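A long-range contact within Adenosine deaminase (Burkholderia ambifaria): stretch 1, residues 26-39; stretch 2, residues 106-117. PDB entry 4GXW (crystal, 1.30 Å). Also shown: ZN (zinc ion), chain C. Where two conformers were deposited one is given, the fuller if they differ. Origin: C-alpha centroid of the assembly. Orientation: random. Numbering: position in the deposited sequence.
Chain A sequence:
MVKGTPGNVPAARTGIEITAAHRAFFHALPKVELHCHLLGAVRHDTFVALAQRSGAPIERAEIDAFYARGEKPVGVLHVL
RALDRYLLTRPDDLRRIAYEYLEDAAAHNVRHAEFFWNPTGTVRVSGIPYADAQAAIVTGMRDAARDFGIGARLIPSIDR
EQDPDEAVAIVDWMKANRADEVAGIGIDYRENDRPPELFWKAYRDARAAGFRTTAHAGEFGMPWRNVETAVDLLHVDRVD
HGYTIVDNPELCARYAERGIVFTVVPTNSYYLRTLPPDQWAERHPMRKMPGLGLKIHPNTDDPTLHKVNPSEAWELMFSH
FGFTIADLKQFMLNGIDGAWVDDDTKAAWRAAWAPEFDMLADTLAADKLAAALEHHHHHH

Stretch 1 (26-39) FHALPKVELHCHLL
Stretch 2 (106-117) AAHNVRHAEFFW

Stretch 1 leaves a helix that runs in from earlier in the chain to A28, becomes a strand at K31, and enters a 3-10 segment at L38. Stretch 2 makes a type I turn from A106 to N109, closed by N109 N to A106 O at 2.9 Å, then extends as a strand from V110 to W117. The two strands run parallel, with axes 4.7 Å apart at closest approach and inclined by 26°. K31 pairs with V110 and E33 with A113; K31 CA lies 4.4 Å from V110 CA, and E33 CA 4.6 Å from A113 CA. A separate bridge joins H37 to F116, with the register shifted by one.

The first ladder is bonded alternately. K31 N donates to N109 O (3.0 Å) and R111 N to K31 O (2.8 Å). E33 N donates to H112 O (2.9 Å) and E114 N to E33 O (2.8 Å). K31, E33, V110 and A113 direct their side chains to one face of the sheet; V32 and H112 take the other.

F116 loses the most surface to the other stretch. Its backbone is held on both polar atoms: F116 N donates to C36 O (2.8 Å), and L38 N donates to F116 O (2.9 Å). Its CB points toward stretch 1, with chi1 m (-60°) and chi2 -49°. The ring presents its edge to the face of H35, with F116 CE2 3.6 Å from H35 CD2. It meets H37 obliquely, F116 CD2 lying 3.5 Å from H37 CE1. H35 (chi1 t) and H37 (chi1 m) both bind zinc, through H35 NE2 at 2.2 Å and H37 NE2 at 2.1 Å. The phenyl ring therefore packs against two metal ligands.

H27 and K31 anchor the opening of the contact. H27 has chi1 t and chi2 91°. Its ring lies oblique to that of H108, with centroids 5.0 Å apart. The CA-to-CB bond of N109 (phi/psi 64/26, chi1 m) points toward stretch 1, and N109 ND2 donates almost linearly to H27 O at 2.8 Å.

K31 has rotamer m, t, t, p. This brings its amine to three carbonyls: K31 NZ donates to H108 O (2.8 Å), F26 O (2.7 Å) and L29 O (2.8 Å). The lysine thus ties the helix end to the turn.

Where the ladders separate, water 1 fills in. It accepts from C36 N at 2.8 Å and lies 2.7 Å from E114 O. Beyond the second bridge, L38 (t, p) sets its CB 4.0 Å from F115 CD2, an apolar contact.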

# COMPACT_ATOMS: atom_id res chain seq x y z
N PHE A 26 6.84 -15.90 -8.02
CA PHE A 26 6.34 -14.66 -7.43
C PHE A 26 4.98 -14.87 -6.79
O PHE A 26 4.68 -14.28 -5.75
CB PHE A 26 6.28 -13.54 -8.48
CG PHE A 26 7.63 -13.17 -9.04
CD1 PHE A 26 8.68 -12.85 -8.19
CD2 PHE A 26 7.85 -13.17 -10.41
CE1 PHE A 26 9.92 -12.53 -8.69
CE2 PHE A 26 9.10 -12.84 -10.92
CZ PHE A 26 10.13 -12.52 -10.05
N HIS A 27 4.16 -15.71 -7.40
CA HIS A 27 2.85 -16.03 -6.87
C HIS A 27 2.90 -16.79 -5.55
O HIS A 27 2.15 -16.47 -4.62
CB HIS A 27 2.02 -16.82 -7.90
CG HIS A 27 0.60 -17.04 -7.46
ND1 HIS A 27 -0.42 -16.17 -7.77
CD2 HIS A 27 0.05 -18.02 -6.71
CE1 HIS A 27 -1.55 -16.60 -7.24
NE2 HIS A 27 -1.29 -17.72 -6.58
N ALA A 28 3.78 -17.79 -5.47
CA ALA A 28 3.89 -18.66 -4.30
C ALA A 28 4.51 -17.97 -3.08
O ALA A 28 4.29 -18.40 -1.95
CB ALA A 28 4.68 -19.91 -4.65
N LEU A 29 5.29 -16.92 -3.32
CA LEU A 29 5.97 -16.18 -2.25
C LEU A 29 4.99 -15.78 -1.16
O LEU A 29 3.99 -15.14 -1.43
CB LEU A 29 6.60 -14.90 -2.79
CG LEU A 29 7.88 -14.93 -3.63
CD1 LEU A 29 8.40 -13.52 -3.83
CD2 LEU A 29 8.92 -15.80 -2.95
N PRO A 30 5.29 -16.14 0.10
CA PRO A 30 4.42 -15.62 1.17
C PRO A 30 4.65 -14.12 1.31
O PRO A 30 5.80 -13.67 1.21
CB PRO A 30 4.89 -16.37 2.42
CG PRO A 30 6.24 -16.93 2.08
CD PRO A 30 6.33 -17.06 0.59
N LYS A 31 3.58 -13.37 1.54
CA LYS A 31 3.66 -11.92 1.53
C LYS A 31 2.90 -11.26 2.66
O LYS A 31 1.88 -11.78 3.14
CB LYS A 31 3.06 -11.37 0.23
CG LYS A 31 3.71 -11.87 -1.06
CD LYS A 31 2.87 -11.47 -2.27
CE LYS A 31 3.34 -12.15 -3.56
NZ LYS A 31 3.06 -13.63 -3.64
N VAL A 32 3.40 -10.12 3.11
CA VAL A 32 2.54 -9.16 3.78
C VAL A 32 2.34 -8.00 2.82
O VAL A 32 3.16 -7.76 1.92
CB VAL A 32 3.12 -8.63 5.12
CG1 VAL A 32 3.44 -9.79 6.05
CG2 VAL A 32 4.35 -7.78 4.88
N GLU A 33 1.23 -7.29 2.99
CA GLU A 33 1.01 -6.03 2.28
C GLU A 33 0.79 -4.94 3.33
O GLU A 33 -0.06 -5.09 4.22
CB GLU A 33 -0.18 -6.08 1.32
CG GLU A 33 -0.39 -4.76 0.58
CD GLU A 33 -1.05 -4.93 -0.77
OE1 GLU A 33 -2.19 -5.47 -0.83
OE2 GLU A 33 -0.44 -4.51 -1.78
N LEU A 34 1.58 -3.87 3.23
CA LEU A 34 1.57 -2.79 4.22
C LEU A 34 1.15 -1.45 3.63
O LEU A 34 1.05 -0.47 4.35
CB LEU A 34 2.96 -2.63 4.85
CG LEU A 34 3.54 -3.83 5.59
CD1 LEU A 34 4.91 -3.48 6.14
CD2 LEU A 34 2.60 -4.27 6.70
N HIS A 35 0.91 -1.40 2.32
CA HIS A 35 0.58 -0.15 1.64
C HIS A 35 -0.46 -0.41 0.56
O HIS A 35 -0.12 -0.76 -0.58
CB HIS A 35 1.84 0.51 1.05
CG HIS A 35 1.62 1.90 0.53
ND1 HIS A 35 2.63 2.84 0.49
CD2 HIS A 35 0.53 2.51 0.01
CE1 HIS A 35 2.17 3.97 -0.01
NE2 HIS A 35 0.89 3.80 -0.31
N CYS A 36 -1.72 -0.26 0.94
CA CYS A 36 -2.83 -0.48 0.02
C CYS A 36 -4.02 0.33 0.48
O CYS A 36 -4.44 0.24 1.64
CB CYS A 36 -3.22 -1.96 -0.00
SG CYS A 36 -4.50 -2.30 -1.22
N HIS A 37 -4.58 1.12 -0.43
CA HIS A 37 -5.78 1.90 -0.14
C HIS A 37 -7.01 1.09 -0.51
O HIS A 37 -7.15 0.66 -1.66
CB HIS A 37 -5.75 3.24 -0.88
CG HIS A 37 -4.54 4.07 -0.56
ND1 HIS A 37 -4.52 5.03 0.42
CD2 HIS A 37 -3.29 4.03 -1.08
CE1 HIS A 37 -3.31 5.56 0.49
NE2 HIS A 37 -2.54 4.96 -0.41
N LEU A 38 -7.88 0.89 0.48
CA LEU A 38 -9.15 0.19 0.28
C LEU A 38 -9.88 0.65 -0.97
O LEU A 38 -10.32 -0.17 -1.79
CB LEU A 38 -10.04 0.41 1.51
CG LEU A 38 -11.39 -0.30 1.46
CD1 LEU A 38 -11.21 -1.81 1.34
CD2 LEU A 38 -12.22 0.07 2.67
N LEU A 39 -10.01 1.96 -1.14
CA LEU A 39 -10.78 2.52 -2.24
C LEU A 39 -10.03 2.44 -3.57
O LEU A 39 -10.61 2.71 -4.63
CB LEU A 39 -11.23 3.96 -1.91
CG LEU A 39 -12.58 4.09 -1.18
CD1 LEU A 39 -12.59 3.34 0.15
CD2 LEU A 39 -12.94 5.56 -0.98
N ALA A 106 -5.40 -12.49 -0.59
CA ALA A 106 -5.18 -13.87 -0.17
C ALA A 106 -4.88 -14.79 -1.35
O ALA A 106 -4.07 -15.71 -1.23
CB ALA A 106 -6.36 -14.40 0.64
N ALA A 107 -5.51 -14.51 -2.48
CA ALA A 107 -5.32 -15.33 -3.68
C ALA A 107 -3.87 -15.26 -4.17
O ALA A 107 -3.42 -16.13 -4.91
CB ALA A 107 -6.29 -14.90 -4.78
N HIS A 108 -3.15 -14.23 -3.75
CA HIS A 108 -1.75 -14.05 -4.12
C HIS A 108 -0.81 -14.33 -2.96
O HIS A 108 0.33 -13.86 -2.94
CB HIS A 108 -1.52 -12.66 -4.70
CG HIS A 108 -2.11 -12.51 -6.06
ND1 HIS A 108 -1.45 -12.92 -7.20
CD2 HIS A 108 -3.32 -12.06 -6.47
CE1 HIS A 108 -2.22 -12.70 -8.25
NE2 HIS A 108 -3.36 -12.18 -7.84
N ASN A 109 -1.31 -15.10 -1.99
CA ASN A 109 -0.52 -15.51 -0.83
C ASN A 109 -0.08 -14.36 0.07
O ASN A 109 0.93 -14.47 0.78
CB ASN A 109 0.66 -16.39 -1.25
CG ASN A 109 0.21 -17.76 -1.72
OD1 ASN A 109 -0.46 -18.48 -0.97
ND2 ASN A 109 0.54 -18.11 -2.96
N VAL A 110 -0.85 -13.28 0.06
CA VAL A 110 -0.75 -12.30 1.13
C VAL A 110 -1.38 -12.94 2.37
O VAL A 110 -2.56 -13.33 2.34
CB VAL A 110 -1.44 -10.97 0.78
CG1 VAL A 110 -1.39 -10.03 1.97
CG2 VAL A 110 -0.76 -10.33 -0.45
N ARG A 111 -0.60 -13.07 3.43
CA ARG A 111 -1.06 -13.72 4.65
C ARG A 111 -1.48 -12.72 5.71
O ARG A 111 -2.17 -13.06 6.67
CB ARG A 111 0.03 -14.65 5.19
CG ARG A 111 0.30 -15.79 4.23
CD ARG A 111 1.46 -16.66 4.65
NE ARG A 111 1.62 -17.79 3.73
CZ ARG A 111 2.59 -18.70 3.81
NH1 ARG A 111 3.48 -18.62 4.78
NH2 ARG A 111 2.65 -19.68 2.93
N HIS A 112 -1.08 -11.47 5.51
CA HIS A 112 -1.36 -10.38 6.43
C HIS A 112 -1.37 -9.09 5.63
O HIS A 112 -0.38 -8.77 4.96
CB HIS A 112 -0.28 -10.34 7.52
CG HIS A 112 -0.43 -9.20 8.48
ND1 HIS A 112 -1.29 -9.25 9.56
CD2 HIS A 112 0.16 -7.98 8.53
CE1 HIS A 112 -1.22 -8.11 10.23
NE2 HIS A 112 -0.36 -7.32 9.61
N ALA A 113 -2.47 -8.35 5.70
CA ALA A 113 -2.63 -7.10 4.95
C ALA A 113 -3.03 -5.97 5.89
O ALA A 113 -3.99 -6.10 6.66
CB ALA A 113 -3.69 -7.25 3.85
N GLU A 114 -2.32 -4.85 5.82
CA GLU A 114 -2.70 -3.65 6.55
C GLU A 114 -3.06 -2.62 5.50
O GLU A 114 -2.25 -2.32 4.62
CB GLU A 114 -1.55 -3.18 7.44
CG GLU A 114 -1.02 -4.31 8.31
CD GLU A 114 0.06 -3.90 9.30
OE1 GLU A 114 0.36 -2.70 9.42
OE2 GLU A 114 0.60 -4.81 9.97
N PHE A 115 -4.29 -2.10 5.58
CA PHE A 115 -4.82 -1.25 4.51
C PHE A 115 -5.40 0.06 5.01
O PHE A 115 -5.87 0.16 6.15
CB PHE A 115 -5.81 -2.03 3.63
CG PHE A 115 -7.04 -2.52 4.36
CD1 PHE A 115 -7.04 -3.73 5.04
CD2 PHE A 115 -8.21 -1.77 4.35
CE1 PHE A 115 -8.20 -4.19 5.69
CE2 PHE A 115 -9.35 -2.23 5.00
CZ PHE A 115 -9.34 -3.43 5.68
N PHE A 116 -5.34 1.08 4.14
CA PHE A 116 -5.72 2.45 4.46
C PHE A 116 -7.18 2.75 4.09
O PHE A 116 -7.66 2.34 3.03
CB PHE A 116 -4.85 3.43 3.68
CG PHE A 116 -3.36 3.33 3.97
CD1 PHE A 116 -2.87 3.31 5.26
CD2 PHE A 116 -2.45 3.26 2.92
CE1 PHE A 116 -1.50 3.22 5.50
CE2 PHE A 116 -1.08 3.17 3.17
CZ PHE A 116 -0.62 3.16 4.47
N TRP A 117 -7.86 3.49 4.96
CA TRP A 117 -9.22 3.96 4.70
C TRP A 117 -9.31 5.37 5.26
O TRP A 117 -8.86 5.61 6.38
CB TRP A 117 -10.23 3.06 5.41
CG TRP A 117 -11.59 3.69 5.66
CD1 TRP A 117 -12.46 4.18 4.72
CD2 TRP A 117 -12.23 3.87 6.93
NE1 TRP A 117 -13.60 4.67 5.33
CE2 TRP A 117 -13.48 4.47 6.69
CE3 TRP A 117 -11.87 3.56 8.24
CZ2 TRP A 117 -14.36 4.79 7.72
CZ3 TRP A 117 -12.74 3.87 9.26
CH2 TRP A 117 -13.97 4.48 8.99
ZN ZN C . -0.56 5.27 -0.97
O HOH W 1 -1.91 0.17 3.73
O HOH W 2 -8.79 3.83 0.74
O HOH W 3 0.27 6.35 -2.39